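Methionine gamma-lyase (PDB 1E5E) belongs to the Cys/Met metabolism family of pyridoxal-phosphate-dependent enzymes and is found here as an assembly of four protein chains. Local coordinates at residues E108-C113 against Y152-A157; N158-I163 against D369-L374; K286-G291 against M311-L316. One frame throughout, in Å; residues are numbered along the deposited sequence.

Interaction 1: E108-C113 against Y152-A157. With PPJ (N-(hydroxy{3-hydroxy-2-methyl-5-[(phosphonooxy)methyl]pyridin-4-yl}methyl)norvaline), chain C.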
loop_
_atom_site.group_PDB
_atom_site.type_symbol
_atom_site.label_atom_id
_atom_site.label_comp_id
_atom_site.label_asym_id
_atom_site.label_seq_id
_atom_site.Cartn_x
_atom_site.Cartn_y
_atom_site.Cartn_z
ATOM N N GLU A 108 -20.749 12.492 -31.119
ATOM C CA GLU A 108 -19.742 13.544 -31.132
ATOM C C GLU A 108 -19.517 14.145 -29.768
ATOM O O GLU A 108 -18.520 14.864 -29.637
ATOM C CB GLU A 108 -20.218 14.682 -32.076
ATOM C CG GLU A 108 -21.506 15.343 -31.620
ATOM C CD GLU A 108 -22.005 16.465 -32.540
ATOM O OE1 GLU A 108 -21.259 17.327 -33.057
ATOM O OE2 GLU A 108 -23.239 16.579 -32.633
ATOM N N CYS A 109 -20.445 14.007 -28.808
ATOM C CA CYS A 109 -20.123 14.622 -27.514
ATOM C C CYS A 109 -19.548 13.559 -26.580
ATOM O O CYS A 109 -20.339 12.853 -25.914
ATOM C CB CYS A 109 -21.313 15.304 -26.843
ATOM S SG CYS A 109 -20.837 16.272 -25.379
ATOM N N LEU A 110 -18.244 13.483 -26.493
ATOM C CA LEU A 110 -17.542 12.529 -25.662
ATOM C C LEU A 110 -16.521 13.273 -24.787
ATOM O O LEU A 110 -16.103 14.427 -25.002
ATOM C CB LEU A 110 -16.678 11.605 -26.524
ATOM C CG LEU A 110 -17.256 10.854 -27.709
ATOM C CD1 LEU A 110 -16.208 10.052 -28.452
ATOM C CD2 LEU A 110 -18.391 9.940 -27.210
ATOM N N TYR A 111 -16.081 12.470 -23.831
ATOM C CA TYR A 111 -14.894 12.917 -23.074
ATOM C C TYR A 111 -13.810 13.330 -24.057
ATOM O O TYR A 111 -13.521 12.605 -25.001
ATOM C CB TYR A 111 -14.426 11.759 -22.195
ATOM C CG TYR A 111 -13.163 12.073 -21.452
ATOM C CD1 TYR A 111 -13.019 13.278 -20.754
ATOM C CD2 TYR A 111 -12.112 11.178 -21.442
ATOM C CE1 TYR A 111 -11.869 13.560 -20.067
ATOM C CE2 TYR A 111 -10.947 11.430 -20.739
ATOM C CZ TYR A 111 -10.834 12.622 -20.058
ATOM O OH TYR A 111 -9.663 12.850 -19.353
ATOM N N GLY A 112 -13.106 14.414 -23.789
ATOM C CA GLY A 112 -12.056 14.850 -24.696
ATOM C C GLY A 112 -11.067 13.799 -25.176
ATOM O O GLY A 112 -10.861 13.677 -26.402
ATOM N N CYS A 113 -10.454 13.020 -24.281
ATOM C CA CYS A 113 -9.460 12.039 -24.697
ATOM C C CYS A 113 -10.062 10.928 -25.512
ATOM O O CYS A 113 -9.384 10.452 -26.427
ATOM C CB CYS A 113 -8.610 11.527 -23.490
ATOM S SG CYS A 113 -8.220 12.783 -22.236
ATOM N N TYR A 152 -20.858 3.866 -30.570
ATOM C CA TYR A 152 -20.340 4.216 -29.255
ATOM C C TYR A 152 -20.921 5.539 -28.771
ATOM O O TYR A 152 -21.011 6.463 -29.588
ATOM C CB TYR A 152 -18.792 4.376 -29.369
ATOM C CG TYR A 152 -18.056 4.657 -28.077
ATOM C CD1 TYR A 152 -17.960 5.959 -27.595
ATOM C CD2 TYR A 152 -17.460 3.642 -27.337
ATOM C CE1 TYR A 152 -17.291 6.243 -26.410
ATOM C CE2 TYR A 152 -16.774 3.895 -26.159
ATOM C CZ TYR A 152 -16.711 5.183 -25.692
ATOM O OH TYR A 152 -16.022 5.453 -24.531
ATOM N N PHE A 153 -21.304 5.633 -27.500
ATOM C CA PHE A 153 -21.829 6.869 -26.945
ATOM C C PHE A 153 -21.629 6.941 -25.426
ATOM O O PHE A 153 -21.328 5.927 -24.778
ATOM C CB PHE A 153 -23.347 7.005 -27.233
ATOM C CG PHE A 153 -24.151 5.863 -26.745
ATOM C CD1 PHE A 153 -24.618 5.811 -25.418
ATOM C CD2 PHE A 153 -24.579 4.869 -27.586
ATOM C CE1 PHE A 153 -25.308 4.735 -24.947
ATOM C CE2 PHE A 153 -25.334 3.807 -27.130
ATOM C CZ PHE A 153 -25.722 3.741 -25.811
ATOM N N GLU A 154 -21.871 8.119 -24.872
ATOM C CA GLU A 154 -21.870 8.305 -23.421
ATOM C C GLU A 154 -23.200 8.966 -23.045
ATOM O O GLU A 154 -23.464 10.038 -23.629
ATOM C CB GLU A 154 -20.854 9.347 -22.973
ATOM C CG GLU A 154 -19.402 9.071 -23.298
ATOM C CD GLU A 154 -18.431 10.173 -22.956
ATOM O OE1 GLU A 154 -18.847 11.124 -22.248
ATOM O OE2 GLU A 154 -17.262 10.168 -23.439
ATOM N N THR A 155 -23.904 8.486 -22.041
ATOM C CA THR A 155 -25.059 9.239 -21.568
ATOM C C THR A 155 -25.178 9.094 -20.054
ATOM O O THR A 155 -25.162 7.995 -19.509
ATOM C CB THR A 155 -26.322 8.763 -22.316
ATOM O OG1 THR A 155 -27.463 9.463 -21.841
ATOM C CG2 THR A 155 -26.607 7.268 -22.118
ATOM N N PRO A 156 -25.313 10.197 -19.323
ATOM C CA PRO A 156 -25.276 11.547 -19.890
ATOM C C PRO A 156 -23.896 11.873 -20.420
ATOM O O PRO A 156 -22.895 11.353 -19.864
ATOM C CB PRO A 156 -25.627 12.461 -18.731
ATOM C CG PRO A 156 -26.254 11.583 -17.675
ATOM C CD PRO A 156 -25.609 10.230 -17.883
ATOM N N ALA A 157 -23.796 12.701 -21.462
ATOM C CA ALA A 157 -22.517 12.988 -22.086
ATOM C C ALA A 157 -21.587 13.936 -21.332
ATOM O O ALA A 157 -21.980 14.874 -20.637
ATOM C CB ALA A 157 -22.718 13.628 -23.477
HETATM N N1 PPJ C . -14.657 8.009 -19.805
HETATM C C2 PPJ C . -15.223 9.085 -19.220
HETATM C C6 PPJ C . -13.301 7.877 -19.862
HETATM C C2A PPJ C . -16.527 9.550 -19.461
HETATM C C3 PPJ C . -14.344 9.941 -18.525
HETATM O O3 PPJ C . -14.889 11.044 -18.087
HETATM C C4 PPJ C . -12.973 9.696 -18.401
HETATM C C4A PPJ C . -12.178 10.637 -17.682
HETATM C C5 PPJ C . -12.391 8.665 -19.140
HETATM N N PPJ C . -12.510 11.933 -17.529
HETATM C C5A PPJ C . -11.044 8.207 -18.971
HETATM O OP4 PPJ C . -10.950 7.569 -17.852
HETATM P P PPJ C . -9.491 7.640 -17.218
HETATM O OP1 PPJ C . -9.569 6.714 -15.923
HETATM O OP2 PPJ C . -9.162 9.122 -16.862
HETATM O OP3 PPJ C . -8.385 7.077 -18.216
HETATM C CA PPJ C . -11.817 12.830 -16.772
HETATM C CB PPJ C . -10.351 12.925 -16.826
HETATM C C PPJ C . -12.422 14.123 -16.731
HETATM C CG PPJ C . -9.627 13.416 -18.027
HETATM C CD PPJ C . -9.222 14.794 -17.797
HETATM O O PPJ C . -13.471 14.312 -17.447
HETATM O OXT PPJ C . -12.262 14.915 -15.705
HETATM O O HOH W 1 -22.154 10.652 -25.951
#
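Leu110 and Ala157 bring the two backbones to their nearest approach, CA to CA 6.1 Å, where the turn entering helix 112-124 passes the chain that continues strand 148-154. A water ties the backbones together, donating to Cys109 O (2.9 Å) and accepting from Glu154 N (2.8 Å). Beside it Tyr111 N, at the N-cap position, gives an almost straight bond to Glu154 OE2 (2.6 Å, 175°), entering on the syn side of the carboxylate and 22° out of its plane. The other oxygen, OE1, accepts from Asn158 N, so the extended Glu154 side chain clamps two backbone amides. Segment 108-113 follows strand 103-107, the parallel neighbour of strand 148-154 in the seven-stranded mixed sheet, at whose C-terminal strand ends fold type I enzymes bind their cofactor. Here the Tyr111 ring lies over the pyridine of PPJ, nearly parallel to it, with CD2 3.4 Å from PPJ C5; Tyr111 OH is modelled as covalently bonded to PPJ CG and also meets Arg58 of the second subunit. Two apolar contacts complete the interface: Leu110 CD2 touches the edge of the Tyr152 ring in its plane, 3.9 Å from CE1, and Cys109 SG rests on Ala157 CB at 3.8 Å.

Interaction 2: N158-I163 against D369-L374; sequences NPTLKI and DGMIRL. With PPJ (N-(hydroxy{3-hydroxy-2-methyl-5-[(phosphonooxy)methyl]pyridin-4-yl}methyl)norvaline), chain C.
Asn158 and Arg373 make a buried polar contact at the ligand, where a loop following strand 148-154 of the seven-stranded sheet meets strand 371-375 of the five-stranded sheet. Arg373 NH1 donates to Asn158 OD1 over 3.0 Å with a bent N-H...O angle of 147°. The oxygen lies practically in the guanidinium plane, yet the donor stands tilted from the amide's carbonyl plane, the two flat groups being turned 42° against each other.

Both side chains also grip PPJ. Arg373 faces the ligand carboxylate end-on with its two terminal nitrogens, NH1 bonding to PPJ O at 2.7 Å and NH2 to PPJ OXT at 2.9 Å, the paired recognition of a carboxylate by arginine familiar in fold type I enzymes. Asn158 turns its oxygen to the arginine and its amide nitrogen to the ligand: ND2 donates to PPJ O at 3.2 Å and, weakly, to PPJ O3. PPJ O is thus held by two donors, while the bond to OD1 helps to fix the rotation of the guanidinium. A bend in the arginine chain at chi3 (70°) turns its tip toward the ligand. Farther along the loop from the ligand, the cis-peptide-linked Pro159 lays its CB against Arg373 CD at 3.9 Å, and the methyl CG2 of Thr160 approaches Met371 SD at 4.2 Å.

Met371 and Arg373 point toward the loop, whereas the intervening Ile372 is directed to the other side of the strand and packs on Ala323, Leu326 and Leu327 of helix 319-328. Strand 371-375 itself runs between strands 311-316 and 345-347, bonded through its backbone to both.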
loop_
_atom_site.group_PDB
_atom_site.type_symbol
_atom_site.label_atom_id
_atom_site.label_comp_id
_atom_site.label_asym_id
_atom_site.label_seq_id
_atom_site.Cartn_x
_atom_site.Cartn_y
_atom_site.Cartn_z
ATOM N N ASN A 158 -20.291 13.671 -21.489
ATOM C CA ASN A 158 -19.256 14.478 -20.833
ATOM C C ASN A 158 -18.825 15.528 -21.832
ATOM O O ASN A 158 -18.289 15.120 -22.865
ATOM C CB ASN A 158 -18.088 13.561 -20.444
ATOM C CG ASN A 158 -16.971 14.305 -19.732
ATOM O OD1 ASN A 158 -17.062 15.528 -19.512
ATOM N ND2 ASN A 158 -15.940 13.555 -19.328
ATOM N N PRO A 159 -19.057 16.798 -21.588
ATOM C CA PRO A 159 -19.580 17.320 -20.349
ATOM C C PRO A 159 -20.951 17.974 -20.386
ATOM O O PRO A 159 -21.390 18.511 -19.358
ATOM C CB PRO A 159 -18.532 18.431 -20.132
ATOM C CG PRO A 159 -18.437 19.064 -21.491
ATOM C CD PRO A 159 -18.635 17.927 -22.483
ATOM N N THR A 160 -21.654 17.958 -21.503
ATOM C CA THR A 160 -22.965 18.638 -21.577
ATOM C C THR A 160 -24.132 17.964 -20.871
ATOM O O THR A 160 -25.153 18.593 -20.557
ATOM C CB THR A 160 -23.305 18.860 -23.054
ATOM O OG1 THR A 160 -23.547 17.570 -23.625
ATOM C CG2 THR A 160 -22.085 19.472 -23.791
ATOM N N LEU A 161 -24.016 16.687 -20.503
ATOM C CA LEU A 161 -24.996 15.860 -19.871
ATOM C C LEU A 161 -26.177 15.587 -20.809
ATOM O O LEU A 161 -27.283 15.225 -20.410
ATOM C CB LEU A 161 -25.488 16.400 -18.520
ATOM C CG LEU A 161 -24.370 16.827 -17.543
ATOM C CD1 LEU A 161 -24.935 17.311 -16.214
ATOM C CD2 LEU A 161 -23.367 15.683 -17.362
ATOM N N LYS A 162 -25.883 15.579 -22.118
ATOM C CA LYS A 162 -26.903 15.282 -23.119
ATOM C C LYS A 162 -27.407 13.855 -22.866
ATOM O O LYS A 162 -26.577 12.981 -22.604
ATOM C CB LYS A 162 -26.436 15.449 -24.545
ATOM C CG LYS A 162 -27.314 14.872 -25.648
ATOM C CD LYS A 162 -26.641 15.059 -27.015
ATOM C CE LYS A 162 -25.388 14.212 -27.193
ATOM N NZ LYS A 162 -25.045 14.191 -28.684
ATOM N N ILE A 163 -28.718 13.646 -22.922
ATOM C CA ILE A 163 -29.219 12.302 -22.697
ATOM C C ILE A 163 -29.399 11.568 -24.007
ATOM O O ILE A 163 -29.861 12.178 -24.954
ATOM C CB ILE A 163 -30.606 12.336 -21.978
ATOM C CG1 ILE A 163 -30.471 13.159 -20.698
ATOM C CG2 ILE A 163 -31.145 10.943 -21.721
ATOM C CD1 ILE A 163 -29.550 12.582 -19.653
ATOM N N ASP A 369 -17.630 28.156 -24.253
ATOM C CA ASP A 369 -16.561 28.586 -23.357
ATOM C C ASP A 369 -17.106 29.241 -22.103
ATOM O O ASP A 369 -16.334 29.634 -21.226
ATOM C CB ASP A 369 -15.556 29.476 -24.093
ATOM C CG ASP A 369 -16.159 30.833 -24.415
ATOM O OD1 ASP A 369 -17.374 31.057 -24.235
ATOM O OD2 ASP A 369 -15.399 31.711 -24.840
ATOM N N GLY A 370 -18.431 29.303 -21.958
ATOM C CA GLY A 370 -19.013 29.787 -20.698
ATOM C C GLY A 370 -19.437 28.580 -19.815
ATOM O O GLY A 370 -19.958 28.701 -18.699
ATOM N N MET A 371 -19.201 27.380 -20.331
ATOM C CA MET A 371 -19.631 26.165 -19.670
ATOM C C MET A 371 -18.701 25.736 -18.526
ATOM O O MET A 371 -17.488 25.811 -18.631
ATOM C CB MET A 371 -19.730 25.099 -20.736
ATOM C CG MET A 371 -20.298 23.762 -20.258
ATOM S SD MET A 371 -20.771 22.828 -21.713
ATOM C CE MET A 371 -22.376 23.447 -22.148
ATOM N N ILE A 372 -19.314 25.396 -17.406
ATOM C CA ILE A 372 -18.643 24.893 -16.219
ATOM C C ILE A 372 -19.167 23.492 -15.887
ATOM O O ILE A 372 -20.397 23.304 -15.943
ATOM C CB ILE A 372 -18.933 25.829 -15.026
ATOM C CG1 ILE A 372 -18.280 27.176 -15.306
ATOM C CG2 ILE A 372 -18.386 25.264 -13.709
ATOM C CD1 ILE A 372 -18.739 28.352 -14.477
ATOM N N ARG A 373 -18.306 22.537 -15.545
ATOM C CA ARG A 373 -18.790 21.197 -15.167
ATOM C C ARG A 373 -18.531 20.946 -13.679
ATOM O O ARG A 373 -17.428 21.116 -13.165
ATOM C CB ARG A 373 -18.158 20.115 -16.045
ATOM C CG ARG A 373 -18.712 18.710 -15.851
ATOM C CD ARG A 373 -17.762 17.639 -16.434
ATOM N NE ARG A 373 -16.545 17.555 -15.597
ATOM C CZ ARG A 373 -15.470 16.812 -15.926
ATOM N NH1 ARG A 373 -15.448 16.107 -17.049
ATOM N NH2 ARG A 373 -14.419 16.798 -15.119
ATOM N N LEU A 374 -19.504 20.404 -12.955
ATOM C CA LEU A 374 -19.423 20.228 -11.519
ATOM C C LEU A 374 -19.736 18.768 -11.199
ATOM O O LEU A 374 -20.721 18.310 -11.773
ATOM C CB LEU A 374 -20.422 21.121 -10.789
ATOM C CG LEU A 374 -20.667 20.960 -9.296
ATOM C CD1 LEU A 374 -19.456 21.364 -8.448
ATOM C CD2 LEU A 374 -21.902 21.799 -8.907
HETATM N N1 PPJ C . -14.657 8.009 -19.805
HETATM C C2 PPJ C . -15.223 9.085 -19.220
HETATM C C6 PPJ C . -13.301 7.877 -19.862
HETATM C C2A PPJ C . -16.527 9.550 -19.461
HETATM C C3 PPJ C . -14.344 9.941 -18.525
HETATM O O3 PPJ C . -14.889 11.044 -18.087
HETATM C C4 PPJ C . -12.973 9.696 -18.401
HETATM C C4A PPJ C . -12.178 10.637 -17.682
HETATM C C5 PPJ C . -12.391 8.665 -19.140
HETATM N N PPJ C . -12.510 11.933 -17.529
HETATM C C5A PPJ C . -11.044 8.207 -18.971
HETATM O OP4 PPJ C . -10.950 7.569 -17.852
HETATM P P PPJ C . -9.491 7.640 -17.218
HETATM O OP1 PPJ C . -9.569 6.714 -15.923
HETATM O OP2 PPJ C . -9.162 9.122 -16.862
HETATM O OP3 PPJ C . -8.385 7.077 -18.216
HETATM C CA PPJ C . -11.817 12.830 -16.772
HETATM C CB PPJ C . -10.351 12.925 -16.826
HETATM C C PPJ C . -12.422 14.123 -16.731
HETATM C CG PPJ C . -9.627 13.416 -18.027
HETATM C CD PPJ C . -9.222 14.794 -17.797
HETATM O O PPJ C . -13.471 14.312 -17.447
HETATM O OXT PPJ C . -12.262 14.915 -15.705
#

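Interaction 3: K286-G291 against M311-L316. With SO4 (sulfate ion), chain E.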
loop_
_atom_site.group_PDB
_atom_site.type_symbol
_atom_site.label_atom_id
_atom_site.label_comp_id
_atom_site.label_asym_id
_atom_site.label_seq_id
_atom_site.Cartn_x
_atom_site.Cartn_y
_atom_site.Cartn_z
ATOM N N LYS A 286 -27.929 29.004 -17.856
ATOM C CA LYS A 286 -28.526 27.707 -18.108
ATOM C C LYS A 286 -27.974 26.638 -17.165
ATOM O O LYS A 286 -26.759 26.655 -16.935
ATOM C CB LYS A 286 -28.052 27.302 -19.546
ATOM C CG LYS A 286 -28.711 25.989 -19.970
ATOM C CD LYS A 286 -30.028 26.149 -20.704
ATOM C CE LYS A 286 -30.956 24.959 -20.486
ATOM N NZ LYS A 286 -32.344 25.095 -21.007
ATOM N N VAL A 287 -28.807 25.710 -16.717
ATOM C CA VAL A 287 -28.300 24.613 -15.892
ATOM C C VAL A 287 -28.771 23.303 -16.540
ATOM O O VAL A 287 -29.943 23.077 -16.811
ATOM C CB VAL A 287 -28.735 24.626 -14.432
ATOM C CG1 VAL A 287 -28.159 23.393 -13.687
ATOM C CG2 VAL A 287 -28.315 25.887 -13.688
ATOM N N TYR A 288 -27.828 22.438 -16.839
ATOM C CA TYR A 288 -28.069 21.089 -17.359
ATOM C C TYR A 288 -27.954 20.118 -16.187
ATOM O O TYR A 288 -26.917 20.136 -15.486
ATOM C CB TYR A 288 -26.977 20.733 -18.370
ATOM C CG TYR A 288 -27.085 21.467 -19.686
ATOM C CD1 TYR A 288 -25.976 22.028 -20.293
ATOM C CD2 TYR A 288 -28.324 21.570 -20.329
ATOM C CE1 TYR A 288 -26.097 22.713 -21.489
ATOM C CE2 TYR A 288 -28.437 22.243 -21.533
ATOM C CZ TYR A 288 -27.322 22.811 -22.114
ATOM O OH TYR A 288 -27.407 23.483 -23.316
ATOM N N TYR A 289 -28.998 19.415 -15.838
ATOM C CA TYR A 289 -29.071 18.421 -14.772
ATOM C C TYR A 289 -30.111 17.424 -15.250
ATOM O O TYR A 289 -31.219 17.873 -15.488
ATOM C CB TYR A 289 -29.510 18.951 -13.381
ATOM C CG TYR A 289 -29.462 17.894 -12.294
ATOM C CD1 TYR A 289 -28.277 17.207 -12.036
ATOM C CD2 TYR A 289 -30.564 17.529 -11.530
ATOM C CE1 TYR A 289 -28.208 16.205 -11.079
ATOM C CE2 TYR A 289 -30.514 16.526 -10.575
ATOM C CZ TYR A 289 -29.318 15.878 -10.347
ATOM O OH TYR A 289 -29.242 14.855 -9.384
ATOM N N PRO A 290 -29.870 16.120 -15.196
ATOM C CA PRO A 290 -30.859 15.165 -15.712
ATOM C C PRO A 290 -32.145 15.173 -14.935
ATOM O O PRO A 290 -33.219 14.822 -15.464
ATOM C CB PRO A 290 -30.136 13.822 -15.669
ATOM C CG PRO A 290 -28.692 14.197 -15.790
ATOM C CD PRO A 290 -28.552 15.483 -14.983
ATOM N N GLY A 291 -32.122 15.556 -13.657
ATOM C CA GLY A 291 -33.328 15.550 -12.840
ATOM C C GLY A 291 -34.330 16.645 -13.190
ATOM O O GLY A 291 -35.518 16.501 -12.822
ATOM N N MET A 311 -23.565 14.890 -11.391
ATOM C CA MET A 311 -22.963 15.789 -12.370
ATOM C C MET A 311 -23.995 16.908 -12.649
ATOM O O MET A 311 -25.189 16.667 -12.823
ATOM C CB MET A 311 -22.581 15.135 -13.709
ATOM C CG MET A 311 -21.540 13.993 -13.582
ATOM S SD MET A 311 -20.058 14.503 -12.692
ATOM C CE MET A 311 -19.303 15.661 -13.780
ATOM N N ILE A 312 -23.497 18.136 -12.745
ATOM C CA ILE A 312 -24.306 19.295 -13.040
ATOM C C ILE A 312 -23.491 20.135 -14.008
ATOM O O ILE A 312 -22.372 20.438 -13.608
ATOM C CB ILE A 312 -24.643 20.144 -11.805
ATOM C CG1 ILE A 312 -25.470 19.410 -10.725
ATOM C CG2 ILE A 312 -25.458 21.374 -12.248
ATOM C CD1 ILE A 312 -25.614 20.255 -9.436
ATOM N N THR A 313 -24.003 20.541 -15.166
ATOM C CA THR A 313 -23.169 21.424 -16.004
ATOM C C THR A 313 -23.882 22.761 -16.186
ATOM O O THR A 313 -25.118 22.726 -16.297
ATOM C CB THR A 313 -22.888 20.728 -17.341
ATOM O OG1 THR A 313 -22.003 19.618 -17.096
ATOM C CG2 THR A 313 -22.236 21.685 -18.331
ATOM N N PHE A 314 -23.211 23.895 -16.104
ATOM C CA PHE A 314 -23.938 25.151 -16.165
ATOM C C PHE A 314 -23.083 26.174 -16.902
ATOM O O PHE A 314 -21.878 26.074 -17.138
ATOM C CB PHE A 314 -24.429 25.698 -14.822
ATOM C CG PHE A 314 -23.318 25.993 -13.833
ATOM C CD1 PHE A 314 -22.672 24.962 -13.148
ATOM C CD2 PHE A 314 -22.952 27.276 -13.547
ATOM C CE1 PHE A 314 -21.658 25.222 -12.244
ATOM C CE2 PHE A 314 -21.929 27.573 -12.639
ATOM C CZ PHE A 314 -21.290 26.527 -11.988
ATOM N N ILE A 315 -23.852 27.145 -17.423
ATOM C CA ILE A 315 -23.255 28.234 -18.201
ATOM C C ILE A 315 -23.626 29.560 -17.555
ATOM O O ILE A 315 -24.768 29.819 -17.141
ATOM C CB ILE A 315 -23.674 28.143 -19.666
ATOM C CG1 ILE A 315 -23.423 26.789 -20.328
ATOM C CG2 ILE A 315 -23.003 29.232 -20.508
ATOM C CD1 ILE A 315 -24.284 26.551 -21.584
ATOM N N LEU A 316 -22.582 30.374 -17.341
ATOM C CA LEU A 316 -22.791 31.687 -16.765
ATOM C C LEU A 316 -23.083 32.694 -17.898
ATOM O O LEU A 316 -22.480 32.649 -18.967
ATOM C CB LEU A 316 -21.620 32.227 -15.966
ATOM C CG LEU A 316 -21.166 31.417 -14.745
ATOM C CD1 LEU A 316 -19.848 31.975 -14.192
ATOM C CD2 LEU A 316 -22.227 31.322 -13.675
HETATM S S SO4 E . -34.239 26.713 -18.452
HETATM O O1 SO4 E . -33.959 27.409 -17.151
HETATM O O2 SO4 E . -34.186 27.703 -19.559
HETATM O O3 SO4 E . -35.629 26.112 -18.337
HETATM O O4 SO4 E . -33.278 25.600 -18.697
#
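Tyr288 and Thr313 exchange two backbone hydrogen bonds, Tyr288 N to Thr313 O at 2.8 Å and Thr313 N to Tyr288 O at 3.0 Å. Two residues along, Ile315 N donates to Lys286 O at 3.0 Å, while the return bond from Lys286 N to Ile315 O is weak. Lys286 O also receives a CA-H...O contact from Phe314. Between these pairs Val287 and Phe314 form a non-hydrogen-bonded pair, with their side chains running alongside each other from the same face of the sheet. Val287 splits its branches: CG2 lies by Phe314 CB, and CG1, anti to the backbone N (chi1 178°), reaches Ile312 CG2 at 3.7 Å.

This is an antiparallel strand pair, the segment axes 4.7 Å apart at 163°, at one border of the five-stranded mixed sheet: 284-288 is outermost within the chain, and 311-316 has 371-375 on its other flank. Tyr288, Ile315, Lys286 and Thr313 share a face, where Tyr288 CE1 touches Ile315 CD1 at 4.2 Å and Lys286 CG sits over one face of the Tyr288 ring, near its rim. The lysine amine contacts a sulfate that probably came from the crystallisation liquor.

Beyond the paired residues, Tyr289 places the edge of its ring against Met311 O, with CD1 3.2 Å away, and also meets Ile312 CG1 at 3.8 Å; its hydroxyl bonds to Gly309 O. Helix 260-279 packs against the face that carries Val287, and against Tyr289 beside it: Leu278 meets Val287, Ala275 meets Ile312, and Ala271 and Met272 meet Tyr289.

From the N terminus, interaction 1 closes first, its 38-residue loop carrying strand 128-132 and most of helix 112-124 before returning along strand 148-154. The chain then passes directly from Ala157 into the first segment of interaction 2, whose partner follows 205 residues later; the two contacts stand in series and share PPJ. Interaction 3 is nested inside that long loop, spanning only the 19 residues around helix 298-304, and no contacts cross. Interactions 2 and 3 meet on the adjacent strands 311-316 and 371-375, and Pro159 O probably bonds to Thr313 OG1. Interaction 2 thus joins the loop after strand 148-154 of the seven-stranded sheet to the five-stranded one, whose border strand interaction 3 pairs.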